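Local coordinates for protein predicted metal-dependent phosphohydrolase (Magnetospirillum magnetotacticum MS-1, PDB 3KH1) that is a predicted metal-dependent phosphohydrolase of the HD-domain family that may act as a 5'-deoxynucleotidase, at residues D60-I65 / E130-R135; E43-I48 / L73-V78; L10-S15 / L110-Q115. One frame throughout, in Å; residues are numbered along the deposited sequence. Where two conformers were deposited one is given.

Interaction 1 of 3, residues D60-I65 / E130-R135; sequences DEAVQI and ETADAR
Asp133 OD1 takes the backbone N-H of Gln64 at 2.9 Å, with an N-H...O angle of 157°, somewhat bent. The donor reaches the syn side of the carboxylate, 21° out of its plane. With CG anti to the carbonyl carbon (chi1 -73°), the acid lies against the loop, and the same OD1 sits 3.3 Å from Val63 CA. Asp133 OD2 has a different set of partners: a salt bridge to Arg67 and a water, 2.7 Å away, that also receives Gln64 NE2. Between them, bond, bridge and water hold the buried carboxylate by both oxygens. The contact joins two helix starts of the largely helical HD-domain fold: Gln64 is the N-cap of helix 65-74, while Thr131 N-caps helix 132-151, its OG1 accepting from Ala134 N. Beside the acid, Ala132 turns its CB to the loop and meets Val63 CG2 at 3.9 Å in one of the two deposited Val63 conformers; Ala62 CB stands 4.3 Å from Ala132 CB. Val63 also packs on Val68 and Phe136. Toward solvent, in the conformer given, Asp60 OD2 lies 3.9 Å from Arg135 NH1, a long and doubtful salt bridge, whereas Arg135 NE bonds to Glu130 O.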
loop_
_atom_site.group_PDB
_atom_site.type_symbol
_atom_site.label_atom_id
_atom_site.label_comp_id
_atom_site.label_asym_id
_atom_site.label_seq_id
_atom_site.Cartn_x
_atom_site.Cartn_y
_atom_site.Cartn_z
ATOM N N ASP A 60 14.436 -8.683 13.901
ATOM C CA ASP A 60 14.673 -9.318 15.195
ATOM C C ASP A 60 13.491 -10.227 15.504
ATOM O O ASP A 60 12.374 -9.986 15.040
ATOM C CB ASP A 60 14.854 -8.292 16.317
ATOM C CG ASP A 60 16.163 -7.551 16.225
ATOM O OD1 ASP A 60 17.039 -7.974 15.431
ATOM O OD2 ASP A 60 16.332 -6.557 16.972
ATOM N N GLU A 61 13.755 -11.294 16.281
ATOM C CA GLU A 61 12.721 -12.290 16.650
ATOM C C GLU A 61 11.442 -11.665 17.242
ATOM O O GLU A 61 10.314 -12.166 16.996
ATOM C CB GLU A 61 13.310 -13.356 17.605
ATOM N N ALA A 62 11.614 -10.581 17.998
ATOM C CA ALA A 62 10.514 -9.967 18.718
ATOM C C ALA A 62 9.589 -9.190 17.749
ATOM O O ALA A 62 8.456 -8.841 18.164
ATOM C CB ALA A 62 11.028 -9.015 19.889
ATOM N N VAL A 63 9.971 -8.966 16.482
ATOM C CA VAL A 63 9.103 -8.197 15.582
ATOM C C VAL A 63 7.862 -8.995 15.126
ATOM O O VAL A 63 7.961 -10.183 14.800
ATOM C CB VAL A 63 9.895 -7.649 14.404
ATOM C CG1 VAL A 63 8.984 -7.091 13.351
ATOM C CG2 VAL A 63 10.848 -6.548 14.895
ATOM N N GLN A 64 6.684 -8.338 15.126
ATOM C CA GLN A 64 5.476 -8.915 14.570
ATOM C C GLN A 64 5.318 -8.303 13.184
ATOM O O GLN A 64 4.988 -7.123 13.031
ATOM C CB GLN A 64 4.276 -8.576 15.441
ATOM C CG GLN A 64 4.298 -9.260 16.811
ATOM C CD GLN A 64 2.934 -9.225 17.450
ATOM O OE1 GLN A 64 2.065 -10.053 17.135
ATOM N NE2 GLN A 64 2.684 -8.206 18.265
ATOM N N ILE A 65 5.621 -9.090 12.161
ATOM C CA ILE A 65 5.718 -8.561 10.811
ATOM C C ILE A 65 4.378 -7.996 10.300
ATOM O O ILE A 65 4.366 -7.006 9.603
ATOM C CB ILE A 65 6.308 -9.621 9.847
ATOM C CG1 ILE A 65 7.792 -9.893 10.192
ATOM C CG2 ILE A 65 6.058 -9.258 8.367
ATOM C CD1 ILE A 65 8.740 -8.737 9.872
ATOM N N GLU A 130 11.367 3.556 18.759
ATOM C CA GLU A 130 11.904 2.954 19.965
ATOM C C GLU A 130 11.651 1.440 19.974
ATOM O O GLU A 130 12.568 0.640 20.275
ATOM C CB GLU A 130 11.317 3.628 21.209
ATOM C CG GLU A 130 11.780 5.086 21.402
ATOM C CD GLU A 130 11.100 5.776 22.572
ATOM O OE1 GLU A 130 10.748 5.074 23.540
ATOM O OE2 GLU A 130 10.917 7.019 22.519
ATOM N N THR A 131 10.425 1.023 19.660
ATOM C CA THR A 131 10.068 -0.385 19.836
ATOM C C THR A 131 10.689 -1.247 18.723
ATOM O O THR A 131 11.167 -0.747 17.715
ATOM C CB THR A 131 8.536 -0.580 19.812
ATOM O OG1 THR A 131 8.057 -0.206 18.508
ATOM C CG2 THR A 131 7.812 0.266 20.896
ATOM N N ALA A 132 10.698 -2.557 18.917
ATOM C CA ALA A 132 11.227 -3.470 17.907
ATOM C C ALA A 132 10.497 -3.292 16.589
ATOM O O ALA A 132 11.132 -3.207 15.533
ATOM C CB ALA A 132 11.165 -4.968 18.397
ATOM N N ASP A 133 9.167 -3.272 16.623
ATOM C CA ASP A 133 8.413 -3.098 15.407
ATOM C C ASP A 133 8.748 -1.769 14.712
ATOM O O ASP A 133 8.875 -1.713 13.489
ATOM C CB ASP A 133 6.899 -3.174 15.685
ATOM C CG ASP A 133 6.406 -4.601 15.982
ATOM O OD1 ASP A 133 7.137 -5.606 15.803
ATOM O OD2 ASP A 133 5.232 -4.634 16.411
ATOM N N ALA A 134 8.816 -0.681 15.479
ATOM C CA ALA A 134 9.080 0.625 14.905
ATOM C C ALA A 134 10.478 0.702 14.302
ATOM O O ALA A 134 10.647 1.352 13.272
ATOM C CB ALA A 134 8.856 1.750 15.961
ATOM N N ARG A 135 11.471 0.071 14.920
ATOM C CA ARG A 135 12.807 0.080 14.385
ATOM C C ARG A 135 12.895 -0.661 13.054
ATOM O O ARG A 135 13.569 -0.204 12.124
ATOM C CB ARG A 135 13.857 -0.473 15.353
ATOM C CG ARG A 135 14.175 0.494 16.483
ATOM C CD ARG A 135 15.278 0.006 17.386
ATOM N NE ARG A 135 14.710 -0.741 18.472
ATOM C CZ ARG A 135 14.736 -2.057 18.617
ATOM N NH1 ARG A 135 15.283 -2.866 17.695
ATOM N NH2 ARG A 135 14.165 -2.575 19.704
HETATM O O HOH W 1 4.813 -6.237 18.500
#

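Interaction 2 of 3, residues E43-I48 / L73-V78; sequences EHSWHI and LIHDIV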
loop_
_atom_site.group_PDB
_atom_site.type_symbol
_atom_site.label_atom_id
_atom_site.label_comp_id
_atom_site.label_asym_id
_atom_site.label_seq_id
_atom_site.Cartn_x
_atom_site.Cartn_y
_atom_site.Cartn_z
ATOM N N GLU A 43 1.764 4.938 -2.762
ATOM C CA GLU A 43 2.543 3.882 -3.435
ATOM C C GLU A 43 3.856 3.626 -2.686
ATOM O O GLU A 43 4.317 2.500 -2.667
ATOM C CB GLU A 43 2.741 4.160 -4.861
ATOM C CG GLU A 43 3.552 5.289 -5.091
ATOM C CD GLU A 43 3.456 5.886 -6.597
ATOM O OE1 GLU A 43 2.716 5.428 -7.499
ATOM O OE2 GLU A 43 4.131 6.839 -6.774
ATOM N N HIS A 44 4.390 4.626 -1.970
ATOM C CA HIS A 44 5.561 4.424 -1.099
ATOM C C HIS A 44 5.217 3.467 0.027
ATOM O O HIS A 44 5.976 2.510 0.265
ATOM C CB HIS A 44 6.046 5.770 -0.532
ATOM C CG HIS A 44 7.218 5.650 0.384
ATOM N ND1 HIS A 44 8.509 5.493 -0.092
ATOM C CD2 HIS A 44 7.302 5.572 1.738
ATOM C CE1 HIS A 44 9.335 5.415 0.941
ATOM N NE2 HIS A 44 8.629 5.408 2.050
ATOM N N SER A 45 4.077 3.695 0.699
ATOM C CA SER A 45 3.674 2.827 1.792
ATOM C C SER A 45 3.380 1.406 1.252
ATOM O O SER A 45 3.700 0.428 1.942
ATOM C CB SER A 45 2.497 3.406 2.559
ATOM O OG SER A 45 2.952 4.461 3.402
ATOM N N TRP A 46 2.738 1.268 0.085
ATOM C CA TRP A 46 2.611 -0.057 -0.533
ATOM C C TRP A 46 3.970 -0.741 -0.602
ATOM O O TRP A 46 4.110 -1.908 -0.237
ATOM C CB TRP A 46 2.022 0.058 -1.966
ATOM C CG TRP A 46 2.179 -1.241 -2.716
ATOM C CD1 TRP A 46 1.406 -2.325 -2.575
ATOM C CD2 TRP A 46 3.191 -1.555 -3.666
ATOM N NE1 TRP A 46 1.868 -3.337 -3.336
ATOM C CE2 TRP A 46 2.974 -2.885 -4.035
ATOM C CE3 TRP A 46 4.239 -0.841 -4.224
ATOM C CZ2 TRP A 46 3.796 -3.560 -4.923
ATOM C CZ3 TRP A 46 5.045 -1.503 -5.166
ATOM C CH2 TRP A 46 4.823 -2.850 -5.494
ATOM N N HIS A 47 4.950 -0.040 -1.110
ATOM C CA HIS A 47 6.229 -0.640 -1.390
ATOM C C HIS A 47 6.939 -1.087 -0.147
ATOM O O HIS A 47 7.426 -2.218 -0.063
ATOM C CB HIS A 47 7.081 0.375 -2.150
ATOM C CG HIS A 47 8.157 -0.217 -3.012
ATOM N ND1 HIS A 47 8.957 0.574 -3.799
ATOM C CD2 HIS A 47 8.576 -1.493 -3.203
ATOM C CE1 HIS A 47 9.796 -0.200 -4.474
ATOM N NE2 HIS A 47 9.580 -1.459 -4.153
ATOM N N ILE A 48 6.935 -0.249 0.885
ATOM C CA ILE A 48 7.644 -0.605 2.125
ATOM C C ILE A 48 6.911 -1.696 2.889
ATOM O O ILE A 48 7.527 -2.527 3.519
ATOM C CB ILE A 48 7.815 0.566 3.136
ATOM C CG1 ILE A 48 8.158 1.922 2.503
ATOM C CG2 ILE A 48 8.903 0.208 4.169
ATOM C CD1 ILE A 48 9.278 1.853 1.445
ATOM N N LEU A 73 1.600 0.848 6.559
ATOM C CA LEU A 73 0.451 1.252 5.736
ATOM C C LEU A 73 -0.133 2.572 6.256
ATOM O O LEU A 73 -0.631 3.374 5.477
ATOM C CB LEU A 73 -0.622 0.204 5.705
ATOM C CG LEU A 73 -0.206 -1.101 4.981
ATOM C CD1 LEU A 73 -1.275 -2.179 5.204
ATOM C CD2 LEU A 73 -0.036 -0.846 3.453
ATOM N N ILE A 74 -0.067 2.824 7.566
ATOM C CA ILE A 74 -0.707 4.031 8.112
ATOM C C ILE A 74 0.266 5.161 8.441
ATOM O O ILE A 74 -0.172 6.250 8.821
ATOM C CB ILE A 74 -1.637 3.712 9.318
ATOM C CG1 ILE A 74 -0.907 3.130 10.527
ATOM C CG2 ILE A 74 -2.718 2.761 8.853
ATOM C CD1 ILE A 74 -0.200 4.159 11.440
ATOM N N HIS A 75 1.582 4.922 8.345
ATOM C CA HIS A 75 2.576 5.839 8.892
ATOM C C HIS A 75 2.588 7.232 8.293
ATOM O O HIS A 75 3.040 8.143 8.963
ATOM C CB HIS A 75 4.023 5.235 8.855
ATOM C CG HIS A 75 4.738 5.461 7.558
ATOM N ND1 HIS A 75 4.482 4.730 6.400
ATOM C CD2 HIS A 75 5.674 6.390 7.223
ATOM C CE1 HIS A 75 5.245 5.201 5.415
ATOM N NE2 HIS A 75 5.994 6.192 5.899
ATOM N N ASP A 76 2.131 7.363 7.050
ATOM C CA ASP A 76 2.080 8.641 6.380
ATOM C C ASP A 76 0.692 9.238 6.230
ATOM O O ASP A 76 0.526 10.306 5.632
ATOM C CB ASP A 76 2.760 8.594 5.004
ATOM C CG ASP A 76 4.247 8.916 5.068
ATOM O OD1 ASP A 76 4.698 9.512 6.076
ATOM O OD2 ASP A 76 4.904 8.622 4.050
ATOM N N ILE A 77 -0.315 8.648 6.834
ATOM C CA ILE A 77 -1.662 9.236 6.742
ATOM C C ILE A 77 -1.707 10.690 7.182
ATOM O O ILE A 77 -2.410 11.509 6.550
ATOM C CB ILE A 77 -2.703 8.341 7.427
ATOM C CG1 ILE A 77 -2.962 7.084 6.523
ATOM C CG2 ILE A 77 -3.988 9.138 7.767
ATOM C CD1 ILE A 77 -3.783 5.980 7.200
ATOM N N VAL A 78 -0.940 11.037 8.225
ATOM C CA VAL A 78 -0.911 12.438 8.630
ATOM C C VAL A 78 -0.490 13.415 7.531
ATOM O O VAL A 78 -0.880 14.610 7.564
ATOM C CB VAL A 78 -0.007 12.683 9.870
ATOM C CG1 VAL A 78 -0.658 12.024 11.125
ATOM C CG2 VAL A 78 1.467 12.238 9.618
HETATM O O HOH W 2 4.397 6.488 2.572
HETATM O O HOH W 3 1.087 5.619 5.075
#
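Ser45 OG lies obliquely to the His75 imidazole, 3.1 Å from its CE1, and is hydrogen-bonded to Leu72 O. His75 CG lies between the backbone N and the carbonyl carbon (chi1 86°), and the ring is secured by ND1, also hydrogen-bonded to Leu72 O. The CB of Asp76 lies over the centre of one face of this ring. His44 approaches edge to edge: its CD2 is 4.2 Å from His75 CE1, each atom near the plane of the other ring. Leu73 CD2 comes within 4.2 Å of Ser45 O. Two waters bridge the polar groups: one links Ser45 OG with Asp76 OD2, 2.6 Å from each; the other joins Ser45 OG to Leu73 O and Asp76 N. His44 and the His75-Asp76 pair, with Asp141, which bonds to His44 NE2, are consistent with the H...HD...D metal-binding signature of HD-domain relatives; the bound calcium ion is about 8 Å from the His44 side chain, too far to be its ligand. Helix 41-54 thus meets the C-terminal part of helix 65-74, helix 132-151 covers His44 and His75 through Gln144 and Asp141, and Trp46 of the second subunit packs on Ser45.

Interaction 3 of 3, residues L10-S15 / L110-Q115; sequences LAAQMS and LLPPDQ
Ala12, on helix 8-19, comes closest by backbone to Leu111, their CA atoms 5.2 Å apart. Segment 110-115 runs past the helix as an extended link through Leu111 and Pro112, the latter being the N-cap of helix 113-128. Ala12 CB faces this link, 3.4 Å from Leu110 O and 4.0 Å from Pro112 CD. One turn on, Ser15 OG folds back on its own helix to bond Ala12 O at 2.7 Å, and a water ties the same hydroxyl to Leu110 O, which it meets at 2.8 Å. Gln13 carries the other flank. Its CG, anti to the carbonyl carbon (chi1 -66°), lies 3.6 Å from Pro112 CD, the side chain crossing the proline at about a right angle. Beyond, Gln13 NE2 donates to Gln115 OE1 at 2.8 Å; the acceptor lies in the plane of the Gln13 amide, while the donor stands 43° out of the Gln115 carbonyl plane, the two amides being turned 63° apart. The second subunit completes the network: its Tyr58 bonds Gln13 OE1, its Glu57 accepts from Gln13 NE2, and its Leu54 O takes Gln115 NE2. An alanine in place of Gln13 would probably leave Gln115 OE1 and Tyr58 and Glu57 of the second subunit without their amide partner and open a gap beside Pro112. Here the N-terminal helix packs against the loop leading into helix 113-128 at the dimer interface of a helical HD-domain protein.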
loop_
_atom_site.group_PDB
_atom_site.type_symbol
_atom_site.label_atom_id
_atom_site.label_comp_id
_atom_site.label_asym_id
_atom_site.label_seq_id
_atom_site.Cartn_x
_atom_site.Cartn_y
_atom_site.Cartn_z
ATOM N N LEU A 10 -19.472 1.315 11.663
ATOM C CA LEU A 10 -19.073 0.956 10.299
ATOM C C LEU A 10 -19.058 2.254 9.462
ATOM O O LEU A 10 -18.185 2.412 8.621
ATOM C CB LEU A 10 -20.000 -0.120 9.736
ATOM C CG LEU A 10 -19.621 -0.607 8.336
ATOM C CD1 LEU A 10 -18.167 -1.109 8.218
ATOM C CD2 LEU A 10 -20.636 -1.673 7.907
ATOM N N ALA A 11 -20.027 3.158 9.638
ATOM C CA ALA A 11 -20.001 4.382 8.850
ATOM C C ALA A 11 -18.743 5.210 9.132
ATOM O O ALA A 11 -18.181 5.793 8.200
ATOM C CB ALA A 11 -21.241 5.206 9.126
ATOM N N ALA A 12 -18.305 5.250 10.382
ATOM C CA ALA A 12 -17.103 5.989 10.749
ATOM C C ALA A 12 -15.895 5.339 10.089
ATOM O O ALA A 12 -15.055 6.012 9.459
ATOM C CB ALA A 12 -16.933 6.057 12.283
ATOM N N GLN A 13 -15.817 4.005 10.154
ATOM C CA GLN A 13 -14.735 3.279 9.479
ATOM C C GLN A 13 -14.698 3.550 7.975
ATOM O O GLN A 13 -13.640 3.826 7.409
ATOM C CB GLN A 13 -14.846 1.776 9.769
ATOM C CG GLN A 13 -14.608 1.485 11.231
ATOM C CD GLN A 13 -15.062 0.091 11.652
ATOM O OE1 GLN A 13 -16.061 -0.427 11.131
ATOM N NE2 GLN A 13 -14.290 -0.552 12.574
HETATM N N MSE A 14 -15.861 3.546 7.326
HETATM C CA MSE A 14 -15.899 3.799 5.884
HETATM C C MSE A 14 -15.525 5.232 5.563
HETATM O O MSE A 14 -14.853 5.475 4.553
HETATM C CB MSE A 14 -17.278 3.496 5.291
HETATM C CG MSE A 14 -17.669 2.056 5.387
HETATM SE SE MSE A 14 -16.352 0.824 4.634
HETATM C CE MSE A 14 -17.448 -0.717 4.675
ATOM N N SER A 15 -15.892 6.185 6.437
ATOM C CA SER A 15 -15.532 7.578 6.209
ATOM C C SER A 15 -13.995 7.759 6.188
ATOM O O SER A 15 -13.465 8.497 5.353
ATOM C CB SER A 15 -16.189 8.478 7.230
ATOM O OG SER A 15 -15.518 8.520 8.489
ATOM N N LEU A 110 -11.628 10.491 12.530
ATOM C CA LEU A 110 -12.747 9.953 11.743
ATOM C C LEU A 110 -13.141 8.529 12.188
ATOM O O LEU A 110 -14.274 8.102 12.018
ATOM C CB LEU A 110 -12.411 9.954 10.254
ATOM C CG LEU A 110 -12.252 11.335 9.583
ATOM C CD1 LEU A 110 -11.738 11.165 8.146
ATOM C CD2 LEU A 110 -13.567 12.151 9.628
ATOM N N LEU A 111 -12.177 7.775 12.695
ATOM C CA LEU A 111 -12.422 6.391 13.091
ATOM C C LEU A 111 -13.262 6.334 14.365
ATOM O O LEU A 111 -13.329 7.315 15.112
ATOM C CB LEU A 111 -11.090 5.666 13.318
ATOM C CG LEU A 111 -10.281 5.394 12.048
ATOM C CD1 LEU A 111 -8.819 5.113 12.423
ATOM C CD2 LEU A 111 -10.942 4.267 11.241
ATOM N N PRO A 112 -13.879 5.169 14.628
ATOM C CA PRO A 112 -14.460 4.996 15.950
ATOM C C PRO A 112 -13.400 5.226 17.043
ATOM O O PRO A 112 -12.219 5.012 16.789
ATOM C CB PRO A 112 -14.930 3.544 15.973
ATOM C CG PRO A 112 -14.761 3.032 14.639
ATOM C CD PRO A 112 -13.954 3.953 13.810
ATOM N N PRO A 113 -13.811 5.655 18.246
ATOM C CA PRO A 113 -12.821 6.006 19.273
ATOM C C PRO A 113 -11.728 4.978 19.568
ATOM O O PRO A 113 -10.588 5.382 19.792
ATOM C CB PRO A 113 -13.677 6.247 20.516
ATOM C CG PRO A 113 -14.950 6.761 19.945
ATOM C CD PRO A 113 -15.178 6.026 18.659
ATOM N N ASP A 114 -12.062 3.687 19.622
ATOM C CA ASP A 114 -11.070 2.663 19.910
ATOM C C ASP A 114 -9.968 2.642 18.826
ATOM O O ASP A 114 -8.782 2.642 19.123
ATOM C CB ASP A 114 -11.702 1.277 20.126
ATOM C CG ASP A 114 -12.400 0.732 18.880
ATOM O OD1 ASP A 114 -13.011 1.491 18.130
ATOM O OD2 ASP A 114 -12.362 -0.485 18.647
ATOM N N GLN A 115 -10.372 2.701 17.582
ATOM C CA GLN A 115 -9.434 2.690 16.512
ATOM C C GLN A 115 -8.740 4.026 16.309
ATOM O O GLN A 115 -7.567 4.062 15.942
ATOM C CB GLN A 115 -10.120 2.261 15.205
ATOM C CG GLN A 115 -10.467 0.781 15.131
ATOM C CD GLN A 115 -11.114 0.424 13.837
ATOM O OE1 GLN A 115 -12.105 1.049 13.435
ATOM N NE2 GLN A 115 -10.585 -0.608 13.175
HETATM O O HOH W 4 -16.422 9.705 11.391
#

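The contacts spread over a largely helical chain, interaction 2 about 5 Å from its centre, interaction 1 about 15 Å and interaction 3 about 23 Å. From centre to centre, interaction 2 lies about 17 Å from interaction 1 and about 19 Å from interaction 3, while interactions 1 and 3 are about 27 Å apart; none touches another. Helix 65-74 connects the first two: interaction 1 sits at its start, interaction 2 at its end. Helices 113-128 and 132-151 follow one another, linking interactions 3 and 1. In sequence, segment pair 10-15/110-115 encloses interaction 2, and interaction 1 crosses both. Both the region of the HD signature residues and the N-terminal helix lie within reach of the second subunit.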